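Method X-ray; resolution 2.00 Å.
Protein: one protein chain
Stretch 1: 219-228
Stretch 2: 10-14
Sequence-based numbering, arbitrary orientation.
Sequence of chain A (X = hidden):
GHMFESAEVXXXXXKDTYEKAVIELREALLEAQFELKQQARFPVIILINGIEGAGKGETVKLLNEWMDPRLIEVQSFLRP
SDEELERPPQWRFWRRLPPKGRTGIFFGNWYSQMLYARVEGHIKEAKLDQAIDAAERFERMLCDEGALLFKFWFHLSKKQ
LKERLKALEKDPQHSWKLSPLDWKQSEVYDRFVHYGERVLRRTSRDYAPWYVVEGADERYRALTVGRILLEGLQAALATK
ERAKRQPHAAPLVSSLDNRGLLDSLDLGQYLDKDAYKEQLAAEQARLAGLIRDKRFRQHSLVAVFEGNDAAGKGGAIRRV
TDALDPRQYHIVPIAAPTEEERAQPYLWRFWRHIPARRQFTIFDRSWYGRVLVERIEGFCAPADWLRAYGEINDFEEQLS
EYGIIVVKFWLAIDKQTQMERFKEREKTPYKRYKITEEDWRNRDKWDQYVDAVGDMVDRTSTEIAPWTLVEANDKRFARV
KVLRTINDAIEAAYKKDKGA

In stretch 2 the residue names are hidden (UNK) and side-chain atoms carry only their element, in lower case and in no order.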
# COMPACT_ATOMS: atom_id res chain seq x y z
N ARG A 219 -18.53 -33.85 -1.68
CA ARG A 219 -18.73 -33.96 -0.23
C ARG A 219 -17.45 -34.30 0.52
O ARG A 219 -17.07 -33.63 1.46
CB ARG A 219 -19.81 -34.99 0.08
CG ARG A 219 -21.15 -34.54 -0.39
CD ARG A 219 -22.22 -35.42 -0.00
NE ARG A 219 -23.37 -35.04 -0.80
CZ ARG A 219 -23.84 -35.70 -1.85
NH1 ARG A 219 -24.91 -35.21 -2.48
NH2 ARG A 219 -23.29 -36.84 -2.28
N TYR A 220 -16.77 -35.35 0.11
CA TYR A 220 -15.50 -35.69 0.75
C TYR A 220 -14.44 -34.55 0.68
O TYR A 220 -13.75 -34.31 1.66
CB TYR A 220 -14.91 -36.92 0.09
CG TYR A 220 -13.51 -37.21 0.54
CD1 TYR A 220 -13.27 -37.89 1.72
CD2 TYR A 220 -12.43 -36.79 -0.20
CE1 TYR A 220 -12.00 -38.14 2.15
CE2 TYR A 220 -11.14 -37.03 0.22
CZ TYR A 220 -10.93 -37.76 1.38
OH TYR A 220 -9.64 -37.98 1.81
N ARG A 221 -14.29 -33.95 -0.48
CA ARG A 221 -13.23 -32.97 -0.68
C ARG A 221 -13.45 -31.71 0.17
O ARG A 221 -12.50 -31.22 0.79
CB ARG A 221 -13.05 -32.65 -2.18
CG ARG A 221 -14.07 -31.68 -2.77
CD ARG A 221 -13.92 -31.60 -4.29
NE ARG A 221 -14.93 -30.75 -4.88
CZ ARG A 221 -15.35 -30.79 -6.15
NH1 ARG A 221 -14.85 -31.66 -7.01
NH2 ARG A 221 -16.26 -29.91 -6.58
N ALA A 222 -14.69 -31.20 0.23
CA ALA A 222 -14.97 -30.00 1.00
C ALA A 222 -14.87 -30.22 2.48
O ALA A 222 -14.29 -29.41 3.18
CB ALA A 222 -16.34 -29.42 0.69
N LEU A 223 -15.52 -31.28 2.95
CA LEU A 223 -15.45 -31.63 4.35
C LEU A 223 -14.04 -31.91 4.83
O LEU A 223 -13.70 -31.57 5.95
CB LEU A 223 -16.35 -32.84 4.64
CG LEU A 223 -16.84 -33.01 6.09
CD1 LEU A 223 -17.54 -31.79 6.61
CD2 LEU A 223 -17.77 -34.23 6.22
N THR A 224 -13.26 -32.62 4.01
CA THR A 224 -11.87 -32.96 4.36
C THR A 224 -10.96 -31.73 4.57
O THR A 224 -10.31 -31.55 5.64
CB THR A 224 -11.28 -33.99 3.40
OG1 THR A 224 -12.05 -35.18 3.50
CG2 THR A 224 -9.79 -34.30 3.72
N VAL A 225 -11.01 -30.83 3.61
CA VAL A 225 -10.31 -29.52 3.67
C VAL A 225 -10.78 -28.69 4.88
O VAL A 225 -9.95 -28.13 5.64
CB VAL A 225 -10.54 -28.69 2.37
CG1 VAL A 225 -10.07 -27.17 2.54
CG2 VAL A 225 -9.86 -29.33 1.17
N GLY A 226 -12.10 -28.60 5.09
CA GLY A 226 -12.65 -27.83 6.22
C GLY A 226 -12.24 -28.38 7.57
O GLY A 226 -11.95 -27.62 8.49
N ARG A 227 -12.23 -29.71 7.69
CA ARG A 227 -11.76 -30.40 8.91
C ARG A 227 -10.28 -30.12 9.16
O ARG A 227 -9.87 -29.90 10.29
CB ARG A 227 -11.95 -31.91 8.78
CG ARG A 227 -13.41 -32.34 8.91
CD ARG A 227 -13.56 -33.81 8.59
NE ARG A 227 -14.79 -34.29 9.17
CZ ARG A 227 -15.40 -35.40 8.80
NH1 ARG A 227 -14.88 -36.15 7.85
NH2 ARG A 227 -16.51 -35.74 9.41
N ILE A 228 -9.49 -30.19 8.09
CA ILE A 228 -8.04 -29.92 8.21
C ILE A 228 -7.81 -28.46 8.68
O ILE A 228 -6.99 -28.20 9.59
CB ILE A 228 -7.28 -30.23 6.90
CG1 ILE A 228 -7.24 -31.77 6.65
CG2 ILE A 228 -5.83 -29.67 6.90
CD1 ILE A 228 -6.94 -32.13 5.14
N UNK A 10 -10.55 -43.46 -4.16
CA UNK A 10 -11.98 -43.17 -4.44
C UNK A 10 -12.81 -42.77 -3.22
O UNK A 10 -13.96 -43.23 -3.06
N UNK A 11 -12.23 -41.90 -2.39
CA UNK A 11 -12.89 -41.40 -1.17
C UNK A 11 -14.24 -40.72 -1.49
O UNK A 11 -14.33 -39.98 -2.46
c UNK A 11 -10.19 -41.38 1.15
c UNK A 11 -11.99 -40.40 -0.44
c UNK A 11 -10.65 -40.93 -0.05
n UNK A 11 -9.58 -40.97 -0.91
n UNK A 11 -8.85 -41.67 0.98
c UNK A 11 -8.52 -41.43 -0.27
N UNK A 12 -15.24 -41.02 -0.66
CA UNK A 12 -16.65 -40.61 -0.77
C UNK A 12 -17.17 -40.30 0.62
O UNK A 12 -16.80 -41.00 1.58
c UNK A 12 -17.54 -41.81 -1.15
o UNK A 12 -17.70 -41.96 -2.54
N UNK A 13 -18.11 -39.37 0.73
CA UNK A 13 -18.89 -39.21 1.96
C UNK A 13 -20.35 -39.06 1.54
O UNK A 13 -20.67 -38.29 0.64
c UNK A 13 -19.39 -37.78 4.00
c UNK A 13 -16.45 -37.08 4.10
c UNK A 13 -17.02 -38.26 3.34
c UNK A 13 -18.44 -38.02 2.82
N UNK A 14 -21.21 -39.82 2.20
CA UNK A 14 -22.65 -39.83 1.87
C UNK A 14 -23.31 -38.53 2.27
O UNK A 14 -22.87 -37.84 3.18
c UNK A 14 -23.67 -40.85 3.96
c UNK A 14 -23.36 -41.05 2.51
o UNK A 14 -24.67 -40.17 4.25
o UNK A 14 -22.88 -41.31 4.82
O HOH W 1 -21.10 -38.59 -1.85

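Position 10 has no side-chain atoms beyond the backbone N, CA, C and O and makes no contact with the helix of stretch 1. Its phi/psi of 101/44 places it where a CB would be jammed against the carbonyl O of the preceding residue, so the absent side chain and the backbone angles point to the same answer: Gly 10.

Position 11 carries one carbon followed by a five-membered ring of three carbons and two nitrogens, a composition that identifies an imidazole. Its CA-to-CB bond points toward the helix, and CB comes within 3.4 Å of Tyr 220 CZ. The residue is His 11. Its CB lies 3.3 Å from the centroid of the Tyr 220 ring (CG, CD1, CD2, CE1, CE2 and CZ) and only 7° off the ring normal, the geometry of a CH-pi contact over the face. With CB in that place, the imidazole is displaced across the phenol: the planes are 20° apart and the centroids 4.7 Å apart, but the rings are slid and barely overlap. Tyr 220 OH, in turn, sits over one face of the imidazole. The nitrogen ND1 is satisfied by a hydrogen bond elsewhere in the structure.

Position 12 shows one carbon and one oxygen, unbranched. The CA-to-CB bond points away from stretch 1, and the side chain stays 5.7 Å or more from it, so contact is left to the backbone, whose C lies 4.1 Å from Tyr 220 CB. A single terminal oxygen on CB makes this Ser 12, with chi1 at -91°, between wells.

Position 13 has four carbons, forked at the first, with one arm two carbons long. The end of the longer arm approaches Tyr 220 CA, Leu 223 CD2 and Arg 227 NH1. That beta-branched pattern is isoleucine's; valine would lack the last carbon, and leucine would fork one atom later. For Ile 13, with rotamers m and t, these approaches belong to CD1, at 3.7 Å from Tyr 220 CA, 3.8 Å from Leu 223 CD2 and 4.2 Å from Arg 227 NH1.

Position 14 has two carbons, the second carrying two oxygens. Its CA-to-CB bond points away from stretch 1 and its side chain comes no nearer than 6.3 Å, while its backbone C lies 4.0 Å from Arg 219 CD. A carboxylate one carbon beyond CB makes it Asp 14, whose side chain caps a backbone N of the helix that follows.

The contact buries 382 Å² in total and has no direct hydrogen bond across it. Ile 13 and Tyr 220 lose the most area, 115 and 103 Å², and their CA atoms are 5.0 Å apart, so packing is concentrated where the chains come close. Polar linkage is indirect: one water donates to Ile 13 O at 2.5 Å and accepts from Arg 219 NH2 at 2.8 Å. Arg 219 CD also packs 3.3 Å from Ile 13 O. Shape and apolar contact therefore dominate, with the water joining carbonyl to guanidinium.

Stretch 2, residues 10-14: GHSID
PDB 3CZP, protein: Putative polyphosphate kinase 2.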